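Local coordinates for toll-like receptor 13 (Mus musculus, PDB 4Z0C), which recognises bacterial 23S ribosomal RNA as an endosomal innate immune receptor, signalling through MYD88 and TRAF6 to activate NF-kappa-B and the inflammatory response, at residues Q48-P51 against P52-T56; L256-E260 against L261-H265; Y418-T421 against Q422-N425; T443-P446 against L447-L450; D567-Q570 against F571-L574. One frame throughout, in Å; residues are numbered along the deposited sequence.

Contact 1: Q48-P51 against P52-T56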
# COMPACT_ATOMS: atom_id res chain seq x y z
N GLN A 48 -1.41 9.12 -40.45
CA GLN A 48 -1.59 8.10 -41.47
C GLN A 48 -0.72 8.33 -42.71
O GLN A 48 -0.19 7.38 -43.28
CB GLN A 48 -3.06 7.98 -41.88
CG GLN A 48 -3.92 7.21 -40.90
CD GLN A 48 -5.24 6.73 -41.50
OE1 GLN A 48 -5.73 7.28 -42.47
NE2 GLN A 48 -5.82 5.71 -40.89
N VAL A 49 -0.55 9.58 -43.13
CA VAL A 49 0.28 9.84 -44.30
C VAL A 49 1.34 10.88 -44.03
O VAL A 49 1.15 11.80 -43.22
CB VAL A 49 -0.55 10.24 -45.56
CG1 VAL A 49 -1.73 9.30 -45.77
CG2 VAL A 49 -1.02 11.67 -45.46
N LEU A 50 2.48 10.72 -44.69
CA LEU A 50 3.56 11.69 -44.62
C LEU A 50 3.71 12.32 -46.00
O LEU A 50 4.33 11.74 -46.89
CB LEU A 50 4.88 11.02 -44.21
CG LEU A 50 5.31 11.12 -42.74
CD1 LEU A 50 4.29 10.47 -41.85
CD2 LEU A 50 6.70 10.53 -42.51
N PRO A 51 3.12 13.52 -46.17
CA PRO A 51 3.14 14.30 -47.42
C PRO A 51 4.55 14.73 -47.82
O PRO A 51 5.46 14.66 -46.99
CB PRO A 51 2.28 15.53 -47.09
CG PRO A 51 2.21 15.58 -45.57
CD PRO A 51 2.29 14.16 -45.13
N PRO A 52 4.73 15.13 -49.09
CA PRO A 52 5.99 15.50 -49.76
C PRO A 52 6.91 16.55 -49.12
O PRO A 52 8.09 16.53 -49.44
CB PRO A 52 5.51 16.01 -51.12
CG PRO A 52 4.32 15.20 -51.40
CD PRO A 52 3.64 14.99 -50.07
N TRP A 53 6.44 17.46 -48.29
CA TRP A 53 7.39 18.32 -47.61
C TRP A 53 6.97 18.50 -46.16
O TRP A 53 6.70 19.63 -45.72
CB TRP A 53 7.56 19.68 -48.31
CG TRP A 53 8.64 19.69 -49.36
CD1 TRP A 53 8.54 19.26 -50.66
CD2 TRP A 53 9.99 20.16 -49.20
NE1 TRP A 53 9.74 19.43 -51.31
CE2 TRP A 53 10.65 19.98 -50.45
CE3 TRP A 53 10.71 20.70 -48.14
CZ2 TRP A 53 11.98 20.33 -50.65
CZ3 TRP A 53 12.05 21.06 -48.34
CH2 TRP A 53 12.66 20.88 -49.59
N SER A 54 6.93 17.39 -45.44
CA SER A 54 6.35 17.35 -44.10
C SER A 54 7.10 18.22 -43.12
O SER A 54 6.50 18.79 -42.22
CB SER A 54 6.26 15.91 -43.60
OG SER A 54 5.33 15.16 -44.36
N PHE A 55 8.40 18.38 -43.31
CA PHE A 55 9.22 19.08 -42.33
C PHE A 55 9.98 20.31 -42.86
O PHE A 55 11.09 20.58 -42.41
CB PHE A 55 10.17 18.09 -41.67
CG PHE A 55 9.46 16.94 -41.03
CD1 PHE A 55 8.89 17.08 -39.76
CD2 PHE A 55 9.30 15.73 -41.70
CE1 PHE A 55 8.21 16.03 -39.18
CE2 PHE A 55 8.62 14.67 -41.11
CZ PHE A 55 8.07 14.83 -39.85
N THR A 56 9.36 21.04 -43.79
CA THR A 56 9.98 22.19 -44.46
C THR A 56 10.63 23.21 -43.52
O THR A 56 11.79 23.59 -43.71
CB THR A 56 8.96 22.97 -45.33
OG1 THR A 56 8.27 22.08 -46.20
CG2 THR A 56 9.68 24.02 -46.17
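Ser54 folds back onto Pro51 just after strand 49-50, in the first leucine-rich repeat of the ectodomain, and this return is the tight part of the contact. The hydroxyl OG of Ser54 donates to Pro51 O over 2.7 Å, arriving at 128° to the C=O bond and tilted 28° from the carbonyl plane. With chi1 at -67° the hydroxyl sits beside the serine's own backbone N and opposite its carbonyl carbon, which turns it back toward the preceding proline. The serine hydroxyl also lies against the Pro51 ring, with Ser54 OG 3.3 Å from Pro51 CD. Pro51 CB and Pro52 CD are 3.3 Å apart, a closeness set by the bonded prolyl-prolyl link. On the buried side Leu50 and Ser54 both rest on Leu26 of helix 26-30, and Leu50 continues onto Ile74 of the parallel neighbour strand 73-74.

The outer side is looser. Pro52 is exposed and reaches Asp75, while the CB of Trp53 points away from Gln48-Pro51. Trp53 CB, the nearest atom of its side chain, is 5.6 Å from Pro51 O, and the indole lies farther off, touching Arg80 of the next repeat. Farther along, the three-residue spacing of Ser54 and Pro51 recurs where Thr56 OG1 donates to Trp53 O at 2.9 Å.

Contact 2: L256-E260 against L261-H265. With NAG (2-acetamido-2-deoxy-beta-D-glucopyranose), chain O.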
# COMPACT_ATOMS: atom_id res chain seq x y z
N LEU A 256 24.53 -22.18 -27.33
CA LEU A 256 23.99 -23.45 -27.78
C LEU A 256 22.74 -23.92 -27.00
O LEU A 256 22.45 -25.12 -26.94
CB LEU A 256 25.08 -24.54 -27.71
CG LEU A 256 26.19 -24.45 -28.77
CD1 LEU A 256 27.26 -25.48 -28.50
CD2 LEU A 256 25.59 -24.65 -30.14
N SER A 257 22.03 -22.98 -26.38
CA SER A 257 20.86 -23.33 -25.55
C SER A 257 19.71 -23.98 -26.33
O SER A 257 19.51 -23.69 -27.50
CB SER A 257 20.34 -22.07 -24.85
OG SER A 257 21.38 -21.37 -24.19
N ASN A 258 18.93 -24.82 -25.66
CA ASN A 258 17.74 -25.37 -26.29
C ASN A 258 16.65 -24.30 -26.38
O ASN A 258 16.73 -23.29 -25.69
CB ASN A 258 17.19 -26.53 -25.46
CG ASN A 258 18.09 -27.73 -25.47
OD1 ASN A 258 18.80 -27.97 -26.44
ND2 ASN A 258 18.06 -28.50 -24.38
N TRP A 259 15.62 -24.56 -27.18
CA TRP A 259 14.44 -23.70 -27.14
C TRP A 259 13.64 -23.99 -25.87
O TRP A 259 13.31 -23.07 -25.12
CB TRP A 259 13.54 -23.91 -28.36
CG TRP A 259 12.50 -22.84 -28.49
CD1 TRP A 259 11.77 -22.26 -27.49
CD2 TRP A 259 12.11 -22.17 -29.70
NE1 TRP A 259 10.94 -21.30 -27.99
CE2 TRP A 259 11.12 -21.22 -29.35
CE3 TRP A 259 12.48 -22.30 -31.05
CZ2 TRP A 259 10.51 -20.40 -30.30
CZ3 TRP A 259 11.87 -21.48 -31.99
CH2 TRP A 259 10.89 -20.54 -31.61
N GLU A 260 13.32 -25.27 -25.67
CA GLU A 260 12.58 -25.75 -24.50
C GLU A 260 13.31 -26.90 -23.80
O GLU A 260 14.17 -27.55 -24.38
CB GLU A 260 11.17 -26.22 -24.89
CG GLU A 260 10.24 -25.11 -25.33
CD GLU A 260 10.03 -24.06 -24.25
OE1 GLU A 260 10.14 -24.41 -23.05
OE2 GLU A 260 9.75 -22.89 -24.60
N LEU A 261 12.95 -27.12 -22.54
CA LEU A 261 13.55 -28.15 -21.71
C LEU A 261 13.34 -29.54 -22.33
O LEU A 261 14.21 -30.41 -22.24
CB LEU A 261 12.97 -28.09 -20.28
CG LEU A 261 13.13 -26.75 -19.53
CD1 LEU A 261 12.45 -26.76 -18.15
CD2 LEU A 261 14.59 -26.39 -19.38
N ARG A 262 12.16 -29.73 -22.94
CA ARG A 262 11.79 -30.98 -23.62
C ARG A 262 12.89 -31.51 -24.52
O ARG A 262 13.08 -32.71 -24.64
CB ARG A 262 10.56 -30.78 -24.50
CG ARG A 262 9.23 -30.78 -23.80
CD ARG A 262 8.10 -30.59 -24.81
NE ARG A 262 8.35 -29.42 -25.65
CZ ARG A 262 7.99 -28.18 -25.34
NH1 ARG A 262 8.26 -27.17 -26.17
NH2 ARG A 262 7.38 -27.93 -24.18
N HIS A 263 13.60 -30.60 -25.19
CA HIS A 263 14.56 -31.00 -26.20
C HIS A 263 15.66 -31.92 -25.64
O HIS A 263 16.18 -32.79 -26.33
CB HIS A 263 15.14 -29.80 -26.96
CG HIS A 263 15.60 -30.14 -28.34
ND1 HIS A 263 16.88 -30.57 -28.63
CD2 HIS A 263 14.92 -30.15 -29.52
CE1 HIS A 263 16.98 -30.81 -29.92
NE2 HIS A 263 15.81 -30.57 -30.49
N GLY A 264 15.99 -31.73 -24.37
CA GLY A 264 16.88 -32.66 -23.69
C GLY A 264 18.35 -32.36 -23.84
O GLY A 264 18.74 -31.45 -24.56
N HIS A 265 19.17 -33.15 -23.16
CA HIS A 265 20.61 -32.92 -23.10
C HIS A 265 21.24 -33.00 -24.49
O HIS A 265 20.77 -33.73 -25.36
CB HIS A 265 21.28 -33.94 -22.19
CG HIS A 265 20.70 -34.02 -20.81
ND1 HIS A 265 19.79 -33.10 -20.33
CD2 HIS A 265 20.89 -34.92 -19.82
CE1 HIS A 265 19.45 -33.43 -19.10
NE2 HIS A 265 20.10 -34.53 -18.76
C1 NAG O . 15.74 -33.65 -19.05
C2 NAG O . 14.27 -33.49 -19.32
C3 NAG O . 13.71 -34.90 -19.26
C4 NAG O . 14.43 -35.77 -20.31
C5 NAG O . 15.94 -35.44 -20.47
C6 NAG O . 16.49 -35.82 -21.85
C7 NAG O . 12.74 -31.68 -18.70
C8 NAG O . 12.41 -30.65 -17.67
N2 NAG O . 13.69 -32.55 -18.37
O3 NAG O . 12.32 -34.85 -19.45
O4 NAG O . 14.28 -37.13 -19.96
O5 NAG O . 16.27 -34.08 -20.28
O6 NAG O . 17.84 -35.43 -21.91
O7 NAG O . 12.14 -31.70 -19.76
O HOH W 1 19.15 -30.75 -27.22
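Asn258 and Gly264 meet through a direct bond and a shared water. Asn258 ND2 donates to Gly264 O at 3.0 Å with an N-H...O angle of 146°, approaching from above the carbonyl plane. The same ND2 also donates to Lys288 O of the next repeat, so two carbonyls fix the rotation of the amide. The water donates to Asn258 OD1 at 2.9 Å and to Gly264 O at 2.8 Å, and its third partner is His263 ND1, which it meets in the plane of the imidazole. Gly264 O is therefore held by an amide and a water, and the buried amide is engaged at both ends.

The backbone closes around this centre. His263 N donates to Glu260 O at 3.2 Å, and Gly264 N returns to Leu261 O in the short 3-10 turn. With its positive phi of 88°, Gly264 adopts a conformation that suits glycine. Beyond it His265 N points almost straight at O6 of an N-acetylglucosamine (2.9 Å, 171°), and that oxygen also lies over one face of the His265 ring.

Packing is outermost. Glu260 and Arg262 run side by side, with Glu260 CB over a face of the guanidinium; Glu260 OE1 and Arg262 NH1, 4.6 Å apart, share attraction of charge but no salt bridge. Leu261 CB rests against the sugar's acetyl carbon C8 at 3.7 Å. The whole is a loop of leucine-rich repeat 10 bordered by a glycan, joining strand 253-255 to helix 268-275, with a sugar probably carried by Asn289.

Contact 3: Y418-T421 against Q422-N425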
# COMPACT_ATOMS: atom_id res chain seq x y z
N TYR A 418 25.29 -10.18 13.39
CA TYR A 418 26.22 -11.25 13.03
C TYR A 418 26.04 -11.69 11.59
O TYR A 418 26.71 -12.61 11.14
CB TYR A 418 26.06 -12.46 13.95
CG TYR A 418 26.22 -12.17 15.43
CD1 TYR A 418 27.42 -11.68 15.94
CD2 TYR A 418 25.18 -12.43 16.32
CE1 TYR A 418 27.56 -11.41 17.29
CE2 TYR A 418 25.31 -12.18 17.66
CZ TYR A 418 26.51 -11.67 18.15
OH TYR A 418 26.63 -11.42 19.50
N SER A 419 25.15 -11.03 10.87
CA SER A 419 24.76 -11.49 9.55
C SER A 419 25.75 -11.10 8.45
O SER A 419 25.81 -11.77 7.42
CB SER A 419 23.37 -10.95 9.19
OG SER A 419 22.37 -11.41 10.09
N PHE A 420 26.52 -10.02 8.65
CA PHE A 420 27.40 -9.49 7.59
C PHE A 420 28.86 -9.22 7.99
O PHE A 420 29.49 -8.31 7.46
CB PHE A 420 26.81 -8.21 6.98
CG PHE A 420 25.40 -8.36 6.52
CD1 PHE A 420 25.11 -9.03 5.35
CD2 PHE A 420 24.36 -7.85 7.28
CE1 PHE A 420 23.80 -9.18 4.94
CE2 PHE A 420 23.04 -8.00 6.88
CZ PHE A 420 22.76 -8.66 5.71
N THR A 421 29.39 -10.03 8.88
CA THR A 421 30.75 -9.85 9.38
C THR A 421 31.82 -10.17 8.33
O THR A 421 32.95 -9.70 8.42
CB THR A 421 30.95 -10.73 10.62
OG1 THR A 421 29.94 -10.40 11.58
CG2 THR A 421 32.33 -10.53 11.24
N GLN A 422 31.45 -10.97 7.34
CA GLN A 422 32.42 -11.46 6.38
C GLN A 422 32.58 -10.57 5.13
O GLN A 422 33.32 -10.93 4.20
CB GLN A 422 32.03 -12.88 5.97
CG GLN A 422 31.84 -13.78 7.16
CD GLN A 422 33.12 -13.97 7.92
OE1 GLN A 422 34.10 -14.49 7.38
NE2 GLN A 422 33.14 -13.53 9.17
N PHE A 423 31.92 -9.42 5.11
CA PHE A 423 31.93 -8.58 3.91
C PHE A 423 32.49 -7.17 4.13
O PHE A 423 31.80 -6.20 3.84
CB PHE A 423 30.52 -8.46 3.35
CG PHE A 423 29.83 -9.78 3.16
CD1 PHE A 423 30.48 -10.84 2.56
CD2 PHE A 423 28.52 -9.97 3.60
CE1 PHE A 423 29.84 -12.07 2.41
CE2 PHE A 423 27.88 -11.20 3.44
CZ PHE A 423 28.54 -12.24 2.85
N PRO A 424 33.75 -7.05 4.59
CA PRO A 424 34.28 -5.71 4.88
C PRO A 424 34.36 -4.77 3.67
O PRO A 424 34.48 -3.56 3.88
CB PRO A 424 35.68 -6.00 5.43
CG PRO A 424 36.03 -7.36 4.91
CD PRO A 424 34.73 -8.11 4.90
N ASN A 425 34.29 -5.30 2.45
CA ASN A 425 34.38 -4.48 1.24
C ASN A 425 33.06 -4.28 0.52
O ASN A 425 33.04 -3.74 -0.57
CB ASN A 425 35.37 -5.09 0.24
CG ASN A 425 36.80 -4.87 0.63
OD1 ASN A 425 37.27 -3.73 0.66
ND2 ASN A 425 37.51 -5.96 0.97
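Phe420 and Phe423 carry the aromatic part of this contact, three residues apart across a type I beta turn. Their rings meet rim to rim, not face to face: Phe420 CD1 and Phe423 CD2 are 3.9 Å apart, and each atom lies near the plane of the other ring. Similar first torsions, -52° and -51°, put both CG atoms beside their own backbone N and direct the two buried rings to the same side of the turn. One face of each ring is lined by the preceding residue, with Ser419 CB 3.7 Å above the Phe420 ring, toward its rim, and Gln422 CB near the rim of the Phe423 ring.

A second, more exposed group is mixed in character. Thr421 and Gln422 cross at a slant, and the methyl Thr421 CG2 is 3.7 Å from Gln422 NE2. The Gln422 chain bends at chi2 (-64°), which folds its amide back alongside the Thr421 backbone; the other amide atom, OE1, accepts from Gly398 N of the preceding repeat.

Backbone polar contact is slight. Phe420 O and Phe423 N stand 3.6 Å apart, and no hydrogen bond links the two segments, so the turn is defined by its backbone angles. Partners outside the turn tie it to adjoining coils: Asn425 ND2 donates to Phe400 O, and Phe420 packs on Leu447 of the following coil. A phenylalanine buried in the convex loop and packed against the next coil is consistent with the phenylalanine spine of Toll-like receptor leucine-rich repeats.

Contact 4: T443-P446 against L447-L450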
# COMPACT_ATOMS: atom_id res chain seq x y z
N THR A 443 23.16 -4.16 13.05
CA THR A 443 23.01 -5.19 12.02
C THR A 443 24.01 -5.02 10.88
O THR A 443 24.49 -6.01 10.35
CB THR A 443 21.57 -5.27 11.46
OG1 THR A 443 20.68 -5.76 12.47
CG2 THR A 443 21.50 -6.22 10.26
N PHE A 444 24.34 -3.77 10.54
CA PHE A 444 25.24 -3.47 9.42
C PHE A 444 26.57 -2.88 9.89
O PHE A 444 27.30 -2.32 9.09
CB PHE A 444 24.58 -2.51 8.42
CG PHE A 444 23.16 -2.86 8.10
CD1 PHE A 444 22.85 -3.89 7.23
CD2 PHE A 444 22.11 -2.16 8.69
CE1 PHE A 444 21.54 -4.22 6.94
CE2 PHE A 444 20.79 -2.48 8.40
CZ PHE A 444 20.51 -3.52 7.52
N ARG A 445 26.86 -2.98 11.19
CA ARG A 445 28.12 -2.46 11.75
C ARG A 445 29.40 -2.81 10.98
O ARG A 445 30.25 -1.93 10.80
CB ARG A 445 28.29 -2.88 13.22
CG ARG A 445 28.05 -1.78 14.22
CD ARG A 445 29.26 -1.57 15.12
NE ARG A 445 30.31 -0.79 14.46
CZ ARG A 445 30.43 0.54 14.54
NH1 ARG A 445 29.56 1.25 15.25
NH2 ARG A 445 31.42 1.16 13.91
N PRO A 446 29.56 -4.08 10.54
CA PRO A 446 30.79 -4.43 9.82
C PRO A 446 30.94 -3.80 8.44
O PRO A 446 32.05 -3.74 7.95
CB PRO A 446 30.69 -5.95 9.66
CG PRO A 446 29.73 -6.38 10.71
CD PRO A 446 28.75 -5.27 10.83
N LEU A 447 29.84 -3.37 7.83
CA LEU A 447 29.86 -2.92 6.44
C LEU A 447 30.39 -1.50 6.26
O LEU A 447 29.68 -0.61 5.77
CB LEU A 447 28.47 -3.08 5.83
CG LEU A 447 27.92 -4.49 6.03
CD1 LEU A 447 26.55 -4.66 5.38
CD2 LEU A 447 28.91 -5.52 5.49
N LYS A 448 31.66 -1.32 6.63
CA LYS A 448 32.32 -0.00 6.68
C LYS A 448 32.35 0.73 5.36
O LYS A 448 32.45 1.95 5.33
CB LYS A 448 33.76 -0.15 7.19
CG LYS A 448 33.95 -0.19 8.71
CD LYS A 448 32.63 -0.22 9.46
CE LYS A 448 32.83 -0.02 10.95
NZ LYS A 448 33.90 -0.87 11.50
N LYS A 449 32.27 -0.01 4.26
CA LYS A 449 32.41 0.57 2.94
C LYS A 449 31.09 0.62 2.16
O LYS A 449 31.07 0.96 0.98
CB LYS A 449 33.48 -0.17 2.15
CG LYS A 449 34.88 0.09 2.68
CD LYS A 449 35.93 -0.74 1.98
CE LYS A 449 36.29 -0.14 0.63
NZ LYS A 449 37.45 -0.83 0.02
N LEU A 450 30.00 0.25 2.82
CA LEU A 450 28.70 0.20 2.15
C LEU A 450 28.31 1.57 1.59
O LEU A 450 28.42 2.58 2.28
CB LEU A 450 27.60 -0.34 3.08
CG LEU A 450 26.38 -0.82 2.30
CD1 LEU A 450 26.76 -2.04 1.48
CD2 LEU A 450 25.23 -1.12 3.24
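Lys448 N donates to Pro446 O at 2.8 Å, the shortest hydrogen bond between these segments, closing an inverse gamma turn about Leu447 in the convex loop of a leucine-rich repeat. The turn is tight: the nitrogen stands at only 96° to the C=O bond of Pro446. Just upstream, Leu447 N donates to Phe444 O at 3.0 Å from well above the carbonyl plane, closing a type I beta turn, and Leu450 N reaches Leu447 O in a second one. Leu447 thus joins three successive turns, giving its N-H to one, its carbonyl to another and its backbone angles to the third.

Beneath the turns the packing is apolar. Leu447 CD1 meets the edge of the Phe444 ring, 4.2 Å from Phe444 CD1, while Thr443 CG2 sits over the centre of one ring face at 3.8 Å. Leu447 also touches Leu429 of strand 428-430.

On the exposed side two cationic chains come together. Arg445 NH2 and Lys448 NZ are 4.0 Å apart, a like-charge approach that probably costs some energy and that the nearby carbonyl of Arg445 may soften. Lys448 has an almost eclipsed chi2 of 5°, which curls its chain over the backbone instead of extending it outward. That curl places Lys448 CE 3.2 Å from Arg445 O and 3.5 Å from Arg445 NH2.

Contact 5: D567-Q570 against F571-L574. With nucleotides of chain D.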
# COMPACT_ATOMS: atom_id res chain seq x y z
N ASP A 567 1.58 24.33 7.79
CA ASP A 567 0.89 25.49 8.36
C ASP A 567 1.84 26.60 8.77
O ASP A 567 1.43 27.75 8.87
CB ASP A 567 0.09 25.09 9.61
CG ASP A 567 -0.94 24.02 9.35
OD1 ASP A 567 -1.42 23.88 8.20
OD2 ASP A 567 -1.30 23.33 10.32
N HIS A 568 3.08 26.25 9.07
CA HIS A 568 3.98 27.21 9.70
C HIS A 568 5.17 27.64 8.82
O HIS A 568 4.96 28.16 7.72
CB HIS A 568 4.44 26.65 11.05
CG HIS A 568 3.31 26.24 11.94
ND1 HIS A 568 2.40 27.14 12.45
CD2 HIS A 568 2.93 25.02 12.39
CE1 HIS A 568 1.51 26.50 13.19
NE2 HIS A 568 1.81 25.21 13.16
N HIS A 569 6.40 27.42 9.27
CA HIS A 569 7.56 27.80 8.47
C HIS A 569 8.54 26.64 8.30
O HIS A 569 9.75 26.79 8.49
CB HIS A 569 8.22 29.04 9.04
CG HIS A 569 7.47 30.31 8.75
ND1 HIS A 569 7.38 31.36 9.63
CD2 HIS A 569 6.75 30.67 7.65
CE1 HIS A 569 6.65 32.32 9.10
NE2 HIS A 569 6.26 31.93 7.90
N GLN A 570 7.97 25.50 7.92
CA GLN A 570 8.69 24.23 7.81
C GLN A 570 9.86 24.22 6.83
O GLN A 570 10.80 23.47 7.02
CB GLN A 570 7.71 23.11 7.47
CG GLN A 570 6.93 22.58 8.67
CD GLN A 570 5.57 23.24 8.90
OE1 GLN A 570 5.25 24.29 8.35
NE2 GLN A 570 4.76 22.59 9.74
N PHE A 571 9.79 25.05 5.78
CA PHE A 571 10.85 25.07 4.77
C PHE A 571 12.01 26.01 5.09
O PHE A 571 12.97 26.07 4.35
CB PHE A 571 10.29 25.37 3.38
CG PHE A 571 9.40 24.28 2.84
CD1 PHE A 571 9.46 23.00 3.37
CD2 PHE A 571 8.50 24.55 1.81
CE1 PHE A 571 8.63 22.00 2.89
CE2 PHE A 571 7.67 23.55 1.33
CZ PHE A 571 7.73 22.28 1.86
N ASP A 572 11.93 26.71 6.22
CA ASP A 572 12.98 27.68 6.57
C ASP A 572 14.41 27.14 6.62
O ASP A 572 15.34 27.87 6.27
CB ASP A 572 12.65 28.41 7.87
CG ASP A 572 11.73 29.62 7.65
OD1 ASP A 572 11.14 29.73 6.55
OD2 ASP A 572 11.60 30.43 8.59
N PRO A 573 14.60 25.88 7.06
CA PRO A 573 15.97 25.36 7.05
C PRO A 573 16.49 25.02 5.66
O PRO A 573 17.71 24.90 5.51
CB PRO A 573 15.86 24.07 7.89
CG PRO A 573 14.63 24.25 8.72
CD PRO A 573 13.70 25.01 7.84
N LEU A 574 15.60 24.87 4.68
CA LEU A 574 15.98 24.36 3.35
C LEU A 574 16.58 25.40 2.40
O LEU A 574 16.07 25.62 1.31
CB LEU A 574 14.76 23.72 2.68
CG LEU A 574 14.03 22.62 3.46
CD1 LEU A 574 12.95 22.00 2.57
CD2 LEU A 574 14.99 21.55 3.98
P C D 10 -9.74 18.31 11.88
OP1 C D 10 -9.94 18.49 13.34
OP2 C D 10 -10.22 19.37 10.94
O5' C D 10 -8.19 18.08 11.64
C5' C D 10 -7.51 17.03 12.33
C4' C D 10 -6.32 17.56 13.08
O4' C D 10 -5.36 18.07 12.12
C3' C D 10 -6.62 18.71 14.06
O3' C D 10 -5.81 18.57 15.23
C2' C D 10 -6.18 19.95 13.28
O2' C D 10 -5.75 21.02 14.09
C1' C D 10 -5.01 19.40 12.45
N1 C D 10 -4.78 20.15 11.21
C2 C D 10 -3.68 21.03 11.15
O2 C D 10 -2.91 21.13 12.10
N3 C D 10 -3.49 21.74 10.02
C4 C D 10 -4.34 21.62 9.00
N4 C D 10 -4.08 22.37 7.91
C5 C D 10 -5.46 20.75 9.04
C6 C D 10 -5.65 20.03 10.16
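The His569 ring and the Asp572 carboxylate lie side by side with planes only 8° apart, on the loop of leucine-rich repeat 22 that follows strand 564-566. They touch near the root of the ring, where Asp572 OD2 is 3.7 Å from His569 CB; His569 NE2 turns to Ser597 OG of the next coil. The Phe571 ring meets Gln570 obliquely through the backbone, its CD1 3.7 Å from Gln570 C, and packs inward on Leu556 and Leu598. Earlier in the chain, Asp567 CB sits over the centre of one face of the His568 imidazole.

Backbone bonds fix the turns. Asp572 N donates to His569 O at 3.1 Å, and Leu574 N to Phe571 O, giving two overlapping type I beta turns. The bend of Gln570 at chi2 (94°) carries its amide back to His568, whose N donates onto a lone pair of Gln570 OE1 at 3.0 Å; Gln570 NE2 binds Val542 O. This bond may steady the backbone directly after Asp567, which reads the RNA: N4 of cytidine C10 of chain D donates to Asp567 OD1 at 3.1 Å and 165°, and N3 of that base lies 2.7 Å from Asp567 OD2.

The five contacts follow one another along a single solenoid of leucine-rich repeats, whose parallel strands line its inner face. Contact 1 spans strand 49-50 and the loop after it; the other four lie in loops between strands or before a helix. Contacts 3 and 4 belong to successive coils, their centres 7 Å apart: Asn425 OD1 and Lys449 NZ are probably hydrogen-bonded at 3.0 Å, and Phe423 O lies 3.4 Å from Leu447 CD2. Contacts 1, 2 and 5 lie far from the rest: contacts 1 and 3, for instance, are about 63 Å apart between centres, on opposite sides of the chain's centre. Type I beta turns recur in contacts 3, 4 and 5; glycan sugars touch contacts 1 and 2, and the RNA base is bound at contact 5.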